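Local coordinates for predicted protein (Phaeodactylum tricornutum CCAP 1055/1, PDB 5Z5M) that probably catalyses the last two steps from urate to (S)-allantoin, hydrolysing 5-hydroxyisourate and then decarboxylating the product, at residues A[202-207]-A[212-217]; A[194-199]-A[250-255]; A[9-12]-A[17-20]. One frame throughout, in Å; residues are numbered along the deposited sequence.

Contact 3 belongs to the N-terminal helical part of the chain, while contacts 1 and 2 share the transthyretin-like part, with centres 22 Å apart and segments that adjoin in sequence. Contact 1 pairs two strands at the surface and is held by backbone hydrogen bonds, with carbons over two imidazoles on one face and aliphatic packing on the other side. Contact 2 is partly buried: one helix tyrosine packs against strand 194-195 and the irregular chain that follows it, and waters bridge its polar side. Contact 3 is small, buried and aliphatic, joining two successive short helices; its nearest atoms are about 39 Å from contact 2, on the opposite side of the chain's centre.

Contact 1 (A[202-207]-A[212-217]); sequences HLHRLS and AGLVGE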
ATOM      1  N   HIS A 202     -19.237  -6.558   8.363  1.00  7.71           N
ATOM      2  CA  HIS A 202     -20.545  -6.600   7.722  1.00  8.35           C
ATOM      3  C   HIS A 202     -20.413  -6.376   6.219  1.00 11.62           C
ATOM      4  O   HIS A 202     -19.418  -5.821   5.748  1.00  8.06           O
ATOM      5  CB  HIS A 202     -21.488  -5.559   8.331  1.00  8.67           C
ATOM      6  CG  HIS A 202     -21.803  -5.812   9.772  1.00 21.61           C
ATOM      7  ND1 HIS A 202     -22.577  -4.953  10.529  1.00 22.91           N
ATOM      8  CD2 HIS A 202     -21.456  -6.827  10.593  1.00 16.16           C
ATOM      9  CE1 HIS A 202     -22.684  -5.431  11.754  1.00 24.63           C
ATOM     10  NE2 HIS A 202     -22.013  -6.567  11.824  1.00 29.25           N
ATOM     11  N   LEU A 203     -21.415  -6.838   5.478  1.00  9.38           N
ATOM     12  CA  LEU A 203     -21.455  -6.690   4.027  1.00  8.47           C
ATOM     13  C   LEU A 203     -22.850  -6.264   3.582  1.00  9.63           C
ATOM     14  O   LEU A 203     -23.841  -6.927   3.903  1.00 11.78           O
ATOM     15  CB  LEU A 203     -21.059  -8.003   3.331  1.00  7.22           C
ATOM     16  CG  LEU A 203     -21.002  -7.960   1.799  1.00  6.00           C
ATOM     17  CD1 LEU A 203     -20.009  -6.905   1.308  1.00  7.00           C
ATOM     18  CD2 LEU A 203     -20.654  -9.343   1.224  1.00 11.09           C
ATOM     19  N   HIS A 204     -22.920  -5.145   2.868  1.00  8.06           N
ATOM     20  CA  HIS A 204     -24.164  -4.678   2.260  1.00  8.68           C
ATOM     21  C   HIS A 204     -24.069  -4.690   0.750  1.00  9.63           C
ATOM     22  O   HIS A 204     -22.999  -4.462   0.197  1.00 10.03           O
ATOM     23  CB  HIS A 204     -24.503  -3.256   2.708  1.00  9.48           C
ATOM     24  CG  HIS A 204     -24.963  -3.161   4.124  1.00 14.11           C
ATOM     25  ND1 HIS A 204     -24.097  -3.237   5.193  1.00 16.31           N
ATOM     26  CD2 HIS A 204     -26.199  -2.990   4.652  1.00 17.98           C
ATOM     27  CE1 HIS A 204     -24.778  -3.115   6.318  1.00 28.44           C
ATOM     28  NE2 HIS A 204     -26.056  -2.966   6.017  1.00 22.87           N
ATOM     29  N   ARG A 205     -25.192  -4.947   0.089  1.00  7.18           N
ATOM     30  CA  ARG A 205     -25.312  -4.663  -1.339  1.00 10.81           C
ATOM     31  C   ARG A 205     -25.951  -3.291  -1.513  1.00 14.82           C
ATOM     32  O   ARG A 205     -27.018  -3.024  -0.962  1.00 17.07           O
ATOM     33  CB  ARG A 205     -26.141  -5.728  -2.056  1.00 11.63           C
ATOM     34  CG  ARG A 205     -26.154  -5.562  -3.581  1.00 12.43           C
ATOM     35  CD  ARG A 205     -27.041  -6.598  -4.267  1.00 18.80           C
ATOM     36  NE  ARG A 205     -26.498  -7.949  -4.168  1.00 15.06           N
ATOM     37  CZ  ARG A 205     -26.998  -8.907  -3.394  1.00 18.33           C
ATOM     38  NH1 ARG A 205     -28.073  -8.679  -2.648  1.00 15.57           N
ATOM     39  NH2 ARG A 205     -26.430 -10.105  -3.374  1.00 19.49           N
ATOM     40  N   LEU A 206     -25.295  -2.417  -2.269  1.00 11.10           N
ATOM     41  CA  LEU A 206     -25.781  -1.047  -2.434  1.00 15.73           C
ATOM     42  C   LEU A 206     -26.591  -0.879  -3.708  1.00 16.79           C
ATOM     43  O   LEU A 206     -27.483  -0.034  -3.774  1.00 17.70           O
ATOM     44  CB  LEU A 206     -24.620  -0.054  -2.435  1.00 16.62           C
ATOM     45  CG  LEU A 206     -23.714  -0.024  -1.200  1.00 19.25           C
ATOM     46  CD1 LEU A 206     -22.808   1.199  -1.244  1.00 23.65           C
ATOM     47  CD2 LEU A 206     -24.523  -0.054   0.082  1.00 22.13           C
ATOM     48  N   SER A 207     -26.271  -1.680  -4.719  1.00 14.11           N
ATOM     49  CA  SER A 207     -26.967  -1.613  -5.999  1.00 25.16           C
ATOM     50  C   SER A 207     -26.838  -2.950  -6.729  1.00 22.60           C
ATOM     51  O   SER A 207     -25.898  -3.709  -6.468  1.00 19.41           O
ATOM     52  CB  SER A 207     -26.423  -0.462  -6.856  1.00 26.82           C
ATOM     53  OG  SER A 207     -25.167  -0.786  -7.419  1.00 39.52           O
ATOM     54  N   ALA A 212     -30.700  -4.501  -2.862  1.00 23.69           N
ATOM     55  CA  ALA A 212     -29.912  -3.822  -1.842  1.00 20.12           C
ATOM     56  C   ALA A 212     -30.280  -4.277  -0.429  1.00 25.47           C
ATOM     57  O   ALA A 212     -31.388  -4.755  -0.186  1.00 22.89           O
ATOM     58  CB  ALA A 212     -30.077  -2.324  -1.969  1.00 23.07           C
ATOM     59  N   GLY A 213     -29.335  -4.130   0.497  1.00 22.22           N
ATOM     60  CA  GLY A 213     -29.573  -4.465   1.891  1.00 23.19           C
ATOM     61  C   GLY A 213     -28.422  -5.219   2.523  1.00 25.17           C
ATOM     62  O   GLY A 213     -27.424  -5.512   1.868  1.00 13.17           O
ATOM     63  N   LEU A 214     -28.555  -5.517   3.812  1.00 22.29           N
ATOM     64  CA  LEU A 214     -27.580  -6.338   4.524  1.00 17.45           C
ATOM     65  C   LEU A 214     -27.558  -7.748   3.954  1.00 22.25           C
ATOM     66  O   LEU A 214     -28.592  -8.420   3.891  1.00 20.00           O
ATOM     67  CB  LEU A 214     -27.907  -6.372   6.020  1.00 14.72           C
ATOM     68  CG  LEU A 214     -26.959  -7.082   6.984  1.00 24.50           C
ATOM     69  CD1 LEU A 214     -25.598  -6.415   7.006  1.00 17.64           C
ATOM     70  CD2 LEU A 214     -27.567  -7.096   8.381  1.00 27.38           C
ATOM     71  N   VAL A 215     -26.388  -8.208   3.531  1.00 16.23           N
ATOM     72  CA  VAL A 215     -26.305  -9.549   2.965  1.00 18.53           C
ATOM     73  C   VAL A 215     -25.450 -10.473   3.823  1.00 29.80           C
ATOM     74  O   VAL A 215     -25.214 -11.623   3.455  1.00 38.73           O
ATOM     75  CB  VAL A 215     -25.754  -9.533   1.523  1.00 20.40           C
ATOM     76  CG1 VAL A 215     -26.655  -8.702   0.619  1.00 26.48           C
ATOM     77  CG2 VAL A 215     -24.348  -9.001   1.496  1.00 21.27           C
ATOM     78  N   GLY A 216     -24.990  -9.977   4.967  1.00 23.89           N
ATOM     79  CA  GLY A 216     -24.293 -10.837   5.907  1.00 27.33           C
ATOM     80  C   GLY A 216     -23.507 -10.137   6.998  1.00 19.34           C
ATOM     81  O   GLY A 216     -23.025  -9.022   6.817  1.00 14.04           O
ATOM     82  N   GLU A 217     -23.401 -10.803   8.145  1.00 19.81           N
ATOM     83  CA  GLU A 217     -22.516 -10.378   9.222  1.00 15.51           C
ATOM     84  C   GLU A 217     -21.498 -11.485   9.467  1.00 19.92           C
ATOM     85  O   GLU A 217     -21.864 -12.656   9.574  1.00 20.16           O
ATOM     86  CB  GLU A 217     -23.300 -10.073  10.498  1.00 19.30           C
ATOM     87  CG  GLU A 217     -24.295  -8.928  10.366  1.00 25.59           C
ATOM     88  CD  GLU A 217     -25.144  -8.758  11.612  1.00 40.46           C
ATOM     89  OE1 GLU A 217     -25.713  -7.663  11.805  1.00 43.89           O
ATOM     90  OE2 GLU A 217     -25.241  -9.722  12.400  1.00 61.93           O
TER
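The carbonyl oxygen of L203 accepts two backbone N-H groups from the opposite strand. V215 N gives the shorter bond, 2.9 Å to L203 O and nearly straight at 167°, whereas G216 N reaches the same oxygen only weakly, at 3.4 Å. Two residues thus face one, a classic beta bulge, and G216 suits it because its backbone angles would press any CB against the carbonyl oxygen before it. G213 is needed for the same reason. Beyond the bulge the antiparallel pairing is regular: R205 and G213 form a hydrogen-bonded pair, with R205 N 2.9 Å from G213 O.

One face of the sheet carries two imidazoles, each covered by a side chain of the partner strand. The methylene CG of E217 lies over the H202 ring, 3.8 Å from its centroid, and the two side chains run alongside each other, carboxylate and ring planes only 17° apart; F248 meets the H202 ring edge-to-face. Similarly L214 CD1 sits over the H204 ring, 3.8 Å from its centroid. Flat rings suit this face because they offer broad surfaces to aliphatic carbons.

On the side of L203 and R205, V215 divides its methyls between these two. CG2 packs 3.5 Å from L203 CG, and CG1 lies 3.6 Å from R205 NH1. The arginine leaves its strand with CG anti to the backbone N (chi1 -173°) and then bends at chi3, and its head is held by M211 O through NH1 and by the Y243 hydroxyl through NE, acceptors that take up N-H groups of a buried guanidinium.

The whole is a bulged beta hairpin at one margin of the four-stranded antiparallel sheet 213-219, 200-207, 241-248, 268-275, within the transthyretin-like fold shared with the hydroxyisourate hydrolases.

Contact 2 (A[194-199]-A[250-255]); sequences CPAEKM and GEYFAS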
ATOM      1  N   CYS A 194       0.415 -10.025  11.536  1.00 22.42           N
ATOM      2  CA  CYS A 194      -0.365 -11.226  11.792  1.00 15.96           C
ATOM      3  C   CYS A 194      -1.746 -11.101  11.170  1.00 18.72           C
ATOM      4  O   CYS A 194      -2.223  -9.988  10.951  1.00 14.16           O
ATOM      5  CB  CYS A 194      -0.491 -11.463  13.299  1.00 15.03           C
ATOM      6  SG  CYS A 194      -1.359 -10.134  14.195  1.00 25.96           S
ATOM      7  N   PRO A 195      -2.397 -12.240  10.883  1.00 18.43           N
ATOM      8  CA  PRO A 195      -3.813 -12.175  10.514  1.00 10.68           C
ATOM      9  C   PRO A 195      -4.606 -11.515  11.632  1.00 15.00           C
ATOM     10  O   PRO A 195      -4.236 -11.656  12.799  1.00 12.24           O
ATOM     11  CB  PRO A 195      -4.210 -13.648  10.358  1.00 17.04           C
ATOM     12  CG  PRO A 195      -2.932 -14.370  10.146  1.00 25.41           C
ATOM     13  CD  PRO A 195      -1.903 -13.627  10.932  1.00 19.11           C
ATOM     14  N   ALA A 196      -5.670 -10.802  11.291  1.00 14.01           N
ATOM     15  CA  ALA A 196      -6.480 -10.135  12.309  1.00 20.77           C
ATOM     16  C   ALA A 196      -7.657 -11.013  12.724  1.00 21.19           C
ATOM     17  O   ALA A 196      -8.643 -11.121  12.000  1.00 17.43           O
ATOM     18  CB  ALA A 196      -6.969  -8.792  11.799  1.00 13.63           C
ATOM     19  N   GLU A 197      -7.554 -11.644  13.890  1.00 16.68           N
ATOM     20  CA  GLU A 197      -8.577 -12.594  14.312  1.00 15.28           C
ATOM     21  C   GLU A 197      -9.698 -11.925  15.108  1.00 17.15           C
ATOM     22  O   GLU A 197      -9.468 -10.940  15.818  1.00 12.91           O
ATOM     23  CB  GLU A 197      -7.952 -13.720  15.142  1.00 21.84           C
ATOM     24  CG  GLU A 197      -7.305 -13.261  16.433  1.00 36.89           C
ATOM     25  CD  GLU A 197      -6.727 -14.407  17.239  1.00 65.39           C
ATOM     26  OE1 GLU A 197      -7.499 -15.317  17.611  1.00 65.82           O
ATOM     27  OE2 GLU A 197      -5.506 -14.396  17.504  1.00 80.47           O
ATOM     28  N   LYS A 198     -10.904 -12.475  14.966  1.00 11.61           N
ATOM     29  CA  LYS A 198     -12.093 -12.047  15.701  1.00 13.81           C
ATOM     30  C   LYS A 198     -12.561 -10.625  15.361  1.00 16.43           C
ATOM     31  O   LYS A 198     -13.179  -9.962  16.192  1.00 19.57           O
ATOM     32  CB  LYS A 198     -11.849 -12.169  17.214  1.00 22.13           C
ATOM     33  CG  LYS A 198     -11.379 -13.555  17.661  1.00 18.58           C
ATOM     34  CD  LYS A 198     -11.313 -13.654  19.192  1.00 25.05           C
ATOM     35  CE  LYS A 198      -9.884 -13.810  19.697  1.00 50.25           C
ATOM     36  NZ  LYS A 198      -9.399 -15.219  19.613  1.00 42.81           N
ATOM     37  N   MET A 199     -12.288 -10.160  14.142  1.00 12.91           N
ATOM     38  CA  MET A 199     -12.784  -8.850  13.710  1.00 12.04           C
ATOM     39  C   MET A 199     -14.181  -8.999  13.112  1.00  9.41           C
ATOM     40  O   MET A 199     -14.390  -9.850  12.249  1.00 15.21           O
ATOM     41  CB  MET A 199     -11.838  -8.205  12.683  1.00 13.53           C
ATOM     42  CG  MET A 199     -12.256  -6.792  12.260  1.00 25.31           C
ATOM     43  SD  MET A 199     -11.237  -6.039  10.967  1.00 20.12           S
ATOM     44  CE  MET A 199      -9.672  -5.823  11.815  1.00 17.18           C
ATOM     45  N   GLY A 250     -11.690  -0.779  15.006  1.00 16.66           N
ATOM     46  CA  GLY A 250     -11.531  -0.195  16.326  1.00 12.64           C
ATOM     47  C   GLY A 250     -11.625  -1.230  17.429  1.00 11.44           C
ATOM     48  O   GLY A 250     -10.809  -1.239  18.352  1.00 15.50           O
ATOM     49  N   GLU A 251     -12.626  -2.100  17.337  1.00 12.43           N
ATOM     50  CA  GLU A 251     -12.777  -3.192  18.298  1.00 15.37           C
ATOM     51  C   GLU A 251     -11.581  -4.139  18.265  1.00 19.73           C
ATOM     52  O   GLU A 251     -11.148  -4.623  19.306  1.00 12.28           O
ATOM     53  CB  GLU A 251     -14.058  -3.983  18.026  1.00 17.44           C
ATOM     54  CG  GLU A 251     -15.292  -3.132  17.857  1.00 16.14           C
ATOM     55  CD  GLU A 251     -16.480  -3.920  17.335  1.00 22.77           C
ATOM     56  OE1 GLU A 251     -16.366  -5.157  17.182  1.00 22.59           O
ATOM     57  OE2 GLU A 251     -17.526  -3.291  17.067  1.00 26.33           O
ATOM     58  N   TYR A 252     -11.057  -4.412  17.069  1.00 13.66           N
ATOM     59  CA  TYR A 252      -9.907  -5.300  16.943  1.00 14.32           C
ATOM     60  C   TYR A 252      -8.666  -4.690  17.605  1.00 14.22           C
ATOM     61  O   TYR A 252      -7.971  -5.360  18.370  1.00 11.87           O
ATOM     62  CB  TYR A 252      -9.614  -5.635  15.466  1.00 12.34           C
ATOM     63  CG  TYR A 252      -8.266  -6.299  15.284  1.00 12.00           C
ATOM     64  CD1 TYR A 252      -8.079  -7.638  15.611  1.00 15.17           C
ATOM     65  CD2 TYR A 252      -7.172  -5.579  14.814  1.00 13.42           C
ATOM     66  CE1 TYR A 252      -6.845  -8.240  15.469  1.00 14.01           C
ATOM     67  CE2 TYR A 252      -5.936  -6.171  14.670  1.00 13.62           C
ATOM     68  CZ  TYR A 252      -5.776  -7.502  14.999  1.00 15.62           C
ATOM     69  OH  TYR A 252      -4.547  -8.100  14.856  1.00 17.44           O
ATOM     70  N   PHE A 253      -8.381  -3.422  17.321  1.00  5.77           N
ATOM     71  CA  PHE A 253      -7.201  -2.804  17.919  1.00 11.39           C
ATOM     72  C   PHE A 253      -7.324  -2.734  19.448  1.00  9.43           C
ATOM     73  O   PHE A 253      -6.336  -2.901  20.165  1.00 13.16           O
ATOM     74  CB  PHE A 253      -6.969  -1.418  17.321  1.00 15.26           C
ATOM     75  CG  PHE A 253      -6.603  -1.459  15.870  1.00 15.63           C
ATOM     76  CD1 PHE A 253      -5.655  -2.361  15.419  1.00 14.21           C
ATOM     77  CD2 PHE A 253      -7.221  -0.628  14.956  1.00 30.35           C
ATOM     78  CE1 PHE A 253      -5.314  -2.423  14.082  1.00 25.01           C
ATOM     79  CE2 PHE A 253      -6.886  -0.685  13.616  1.00 18.94           C
ATOM     80  CZ  PHE A 253      -5.932  -1.587  13.182  1.00 12.00           C
ATOM     81  N   ALA A 254      -8.538  -2.515  19.940  1.00  8.28           N
ATOM     82  CA  ALA A 254      -8.769  -2.457  21.387  1.00 16.13           C
ATOM     83  C   ALA A 254      -8.546  -3.817  22.048  1.00 19.85           C
ATOM     84  O   ALA A 254      -8.133  -3.888  23.206  1.00 10.47           O
ATOM     85  CB  ALA A 254     -10.177  -1.948  21.684  1.00 10.22           C
ATOM     86  N   SER A 255      -8.816  -4.892  21.310  1.00 13.23           N
ATOM     87  CA  SER A 255      -8.637  -6.239  21.841  1.00  8.83           C
ATOM     88  C   SER A 255      -7.158  -6.568  21.995  1.00 16.50           C
ATOM     89  O   SER A 255      -6.787  -7.449  22.766  1.00 20.64           O
ATOM     90  CB  SER A 255      -9.315  -7.278  20.943  1.00 16.71           C
ATOM     91  OG  SER A 255      -8.609  -7.464  19.724  1.00 16.57           O
TER
HETATM   92  O   HOH W   1      -5.102 -11.174  15.799  1.00 27.69           O
HETATM   93  O   HOH W   2      -8.785 -10.036  18.344  1.00 29.24           O
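A196 and Y252 form the tight part of this contact. The alanine methyl rests over one face of the tyrosine ring, CB 3.8 Å from the centroid and 20° off the ring normal, a CH-pi contact that a small side chain allows at close range. M199 adds a second apolar touch nearer the helix: its chain is extended to SD and bends at chi3 (-67°), which brings CE to 3.7 Å from Y252 CB, the two side chains crossing at about a right angle. E197 O lies at the ring edge, near its plane, 3.6 Å from Y252 CD1. Tyrosine suits the place because its ring fills an apolar niche while its hydroxyl reaches a polar one.

That hydroxyl is hydrogen-bonded to D189 OD2 of strand 182-189, and C194 SG stands 3.8 Å from Y252 OH. The looser side is the water-bridged surface, where water joins the two segments instead of direct bonds. One water donates to P195 O and to Y252 OH and accepts from E197 N; a second donates to E197 O and to S255 OG, its oxygen 2.9 Å from S255 OG. S255 OG in turn donates to Y252 O at 2.6 Å, tying the serine back to its own helix. Towards solvent, K198 NZ forms a salt bridge of 2.8 Å with E197 OE1, approaching from above the carboxylate plane.

A196 and M199 both pack against V187 of strand 182-189. Helix 249-256, which follows strand 241-248 and precedes strand 268-275 in the chain, as the helix of transthyretin lies between two strands, thus lies against the chain leading from strand 194-195 to strand 200-207, while E251 and A254 on the helix touch H137 and T138 of the second subunit.

Contact 3 (A[9-12]-A[17-20]); sequences DLLS and EIAS
The flat group that L10 presents to I18 is its peptide carbonyl, for the side chains that meet here are all aliphatic. Two carbons of I18 approach the oxygen obliquely from the same side of the peptide plane: CG1 lies 3.4 Å from L10 O and CD1 3.6 Å from it. A second peptide group, that of D9, is met by S12, whose OG and N both reach D9 O from one face of its plane. The serine hydroxyl donates to D9 O at 2.9 Å and the backbone N at 3.3 Å. A serine suits this position, since its short side chain can turn back to the carbonyl three residues earlier.

Apart from the carbonyl, I18 is met by leucines. Its CG1 stands anti to its own carbonyl carbon (chi1 -62°), and the chain then continues extended, carrying CD1 across to 3.7 Å from L11 CA. L11 CD2 comes within 4.1 Å of I18 CD1, the two side chains crossing at about a right angle. L10 approaches less closely, its CD1 lying 4.3 Å from I18 CG1. The branched isoleucine suits this position because it offers its long arm to both leucines and its CG2 methyl to L11.

The same side chains extend the apolar cluster. L10 also packs on F21 and L22 further along helix 15-22, L11 on L43 and I46, and I18 on L43 and on V37 of helix 30-38. The two short helices 7-11 and 15-22 are thus joined where the chain turns between them. Since all the touching side chains are apolar, the contact probably rests on close packing and the exclusion of water, with I18 also lying against the L10 carbonyl, while the polar bonds of S12 stay within 9-12, turning back to D9 O.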
ATOM      1  N   ASP A   9     -28.449 -24.094 -21.572  1.00 22.53           N
ATOM      2  CA  ASP A   9     -29.695 -24.171 -22.322  1.00 24.99           C
ATOM      3  C   ASP A   9     -29.532 -23.561 -23.719  1.00 25.69           C
ATOM      4  O   ASP A   9     -29.858 -24.195 -24.725  1.00 21.79           O
ATOM      5  CB  ASP A   9     -30.807 -23.463 -21.536  1.00 26.91           C
ATOM      6  CG  ASP A   9     -32.085 -23.292 -22.335  1.00 54.69           C
ATOM      7  OD1 ASP A   9     -32.351 -24.112 -23.240  1.00 68.93           O
ATOM      8  OD2 ASP A   9     -32.834 -22.333 -22.046  1.00 67.48           O
ATOM      9  N   LEU A  10     -29.019 -22.336 -23.769  1.00 19.95           N
ATOM     10  CA  LEU A  10     -28.819 -21.627 -25.038  1.00 20.67           C
ATOM     11  C   LEU A  10     -28.005 -22.435 -26.045  1.00 20.04           C
ATOM     12  O   LEU A  10     -28.454 -22.696 -27.165  1.00 17.87           O
ATOM     13  CB  LEU A  10     -28.129 -20.282 -24.791  1.00 20.96           C
ATOM     14  CG  LEU A  10     -27.735 -19.470 -26.031  1.00 22.64           C
ATOM     15  CD1 LEU A  10     -28.944 -19.140 -26.899  1.00 22.17           C
ATOM     16  CD2 LEU A  10     -27.000 -18.196 -25.626  1.00 27.60           C
ATOM     17  N   LEU A  11     -26.807 -22.838 -25.638  1.00 16.22           N
ATOM     18  CA  LEU A  11     -25.863 -23.454 -26.560  1.00 19.02           C
ATOM     19  C   LEU A  11     -26.232 -24.894 -26.931  1.00 23.53           C
ATOM     20  O   LEU A  11     -25.558 -25.521 -27.751  1.00 24.99           O
ATOM     21  CB  LEU A  11     -24.451 -23.402 -25.972  1.00 13.63           C
ATOM     22  CG  LEU A  11     -23.931 -21.986 -25.713  1.00 20.91           C
ATOM     23  CD1 LEU A  11     -22.513 -22.021 -25.165  1.00 20.56           C
ATOM     24  CD2 LEU A  11     -23.997 -21.138 -26.982  1.00 19.25           C
ATOM     25  N   SER A  12     -27.308 -25.413 -26.346  1.00 20.20           N
ATOM     26  CA  SER A  12     -27.795 -26.742 -26.710  1.00 24.20           C
ATOM     27  C   SER A  12     -28.890 -26.644 -27.773  1.00 30.31           C
ATOM     28  O   SER A  12     -29.415 -27.656 -28.237  1.00 30.43           O
ATOM     29  CB  SER A  12     -28.315 -27.487 -25.478  1.00 20.13           C
ATOM     30  OG  SER A  12     -29.632 -27.082 -25.160  1.00 26.64           O
ATOM     31  N   GLU A  17     -30.994 -20.736 -33.959  1.00 13.46           N
ATOM     32  CA  GLU A  17     -31.668 -20.168 -32.799  1.00 15.53           C
ATOM     33  C   GLU A  17     -30.669 -19.435 -31.897  1.00 17.31           C
ATOM     34  O   GLU A  17     -31.003 -18.433 -31.256  1.00 18.35           O
ATOM     35  CB  GLU A  17     -32.393 -21.268 -32.022  1.00 26.91           C
ATOM     36  CG  GLU A  17     -33.305 -20.765 -30.920  1.00 38.36           C
ATOM     37  CD  GLU A  17     -34.206 -21.860 -30.375  1.00 61.69           C
ATOM     38  OE1 GLU A  17     -34.165 -22.988 -30.914  1.00 55.09           O
ATOM     39  OE2 GLU A  17     -34.952 -21.591 -29.409  1.00 60.61           O
ATOM     40  N   ILE A  18     -29.442 -19.942 -31.853  1.00 14.59           N
ATOM     41  CA  ILE A  18     -28.385 -19.302 -31.079  1.00 19.81           C
ATOM     42  C   ILE A  18     -27.999 -17.980 -31.727  1.00 14.54           C
ATOM     43  O   ILE A  18     -27.888 -16.957 -31.054  1.00 16.24           O
ATOM     44  CB  ILE A  18     -27.141 -20.205 -30.957  1.00 10.76           C
ATOM     45  CG1 ILE A  18     -27.497 -21.499 -30.221  1.00 15.99           C
ATOM     46  CG2 ILE A  18     -26.007 -19.479 -30.226  1.00 13.90           C
ATOM     47  CD1 ILE A  18     -26.352 -22.472 -30.126  1.00 13.90           C
ATOM     48  N   ALA A  19     -27.821 -18.003 -33.044  1.00 15.88           N
ATOM     49  CA  ALA A  19     -27.422 -16.808 -33.773  1.00 19.81           C
ATOM     50  C   ALA A  19     -28.482 -15.718 -33.640  1.00 26.19           C
ATOM     51  O   ALA A  19     -28.160 -14.541 -33.480  1.00 20.42           O
ATOM     52  CB  ALA A  19     -27.172 -17.136 -35.236  1.00 28.51           C
ATOM     53  N   SER A  20     -29.746 -16.118 -33.693  1.00 15.35           N
ATOM     54  CA  SER A  20     -30.844 -15.177 -33.530  1.00 15.58           C
ATOM     55  C   SER A  20     -30.829 -14.567 -32.126  1.00 27.32           C
ATOM     56  O   SER A  20     -31.072 -13.372 -31.946  1.00 18.65           O
ATOM     57  CB  SER A  20     -32.180 -15.867 -33.800  1.00 24.47           C
ATOM     58  OG  SER A  20     -33.265 -15.009 -33.506  1.00 37.84           O
TER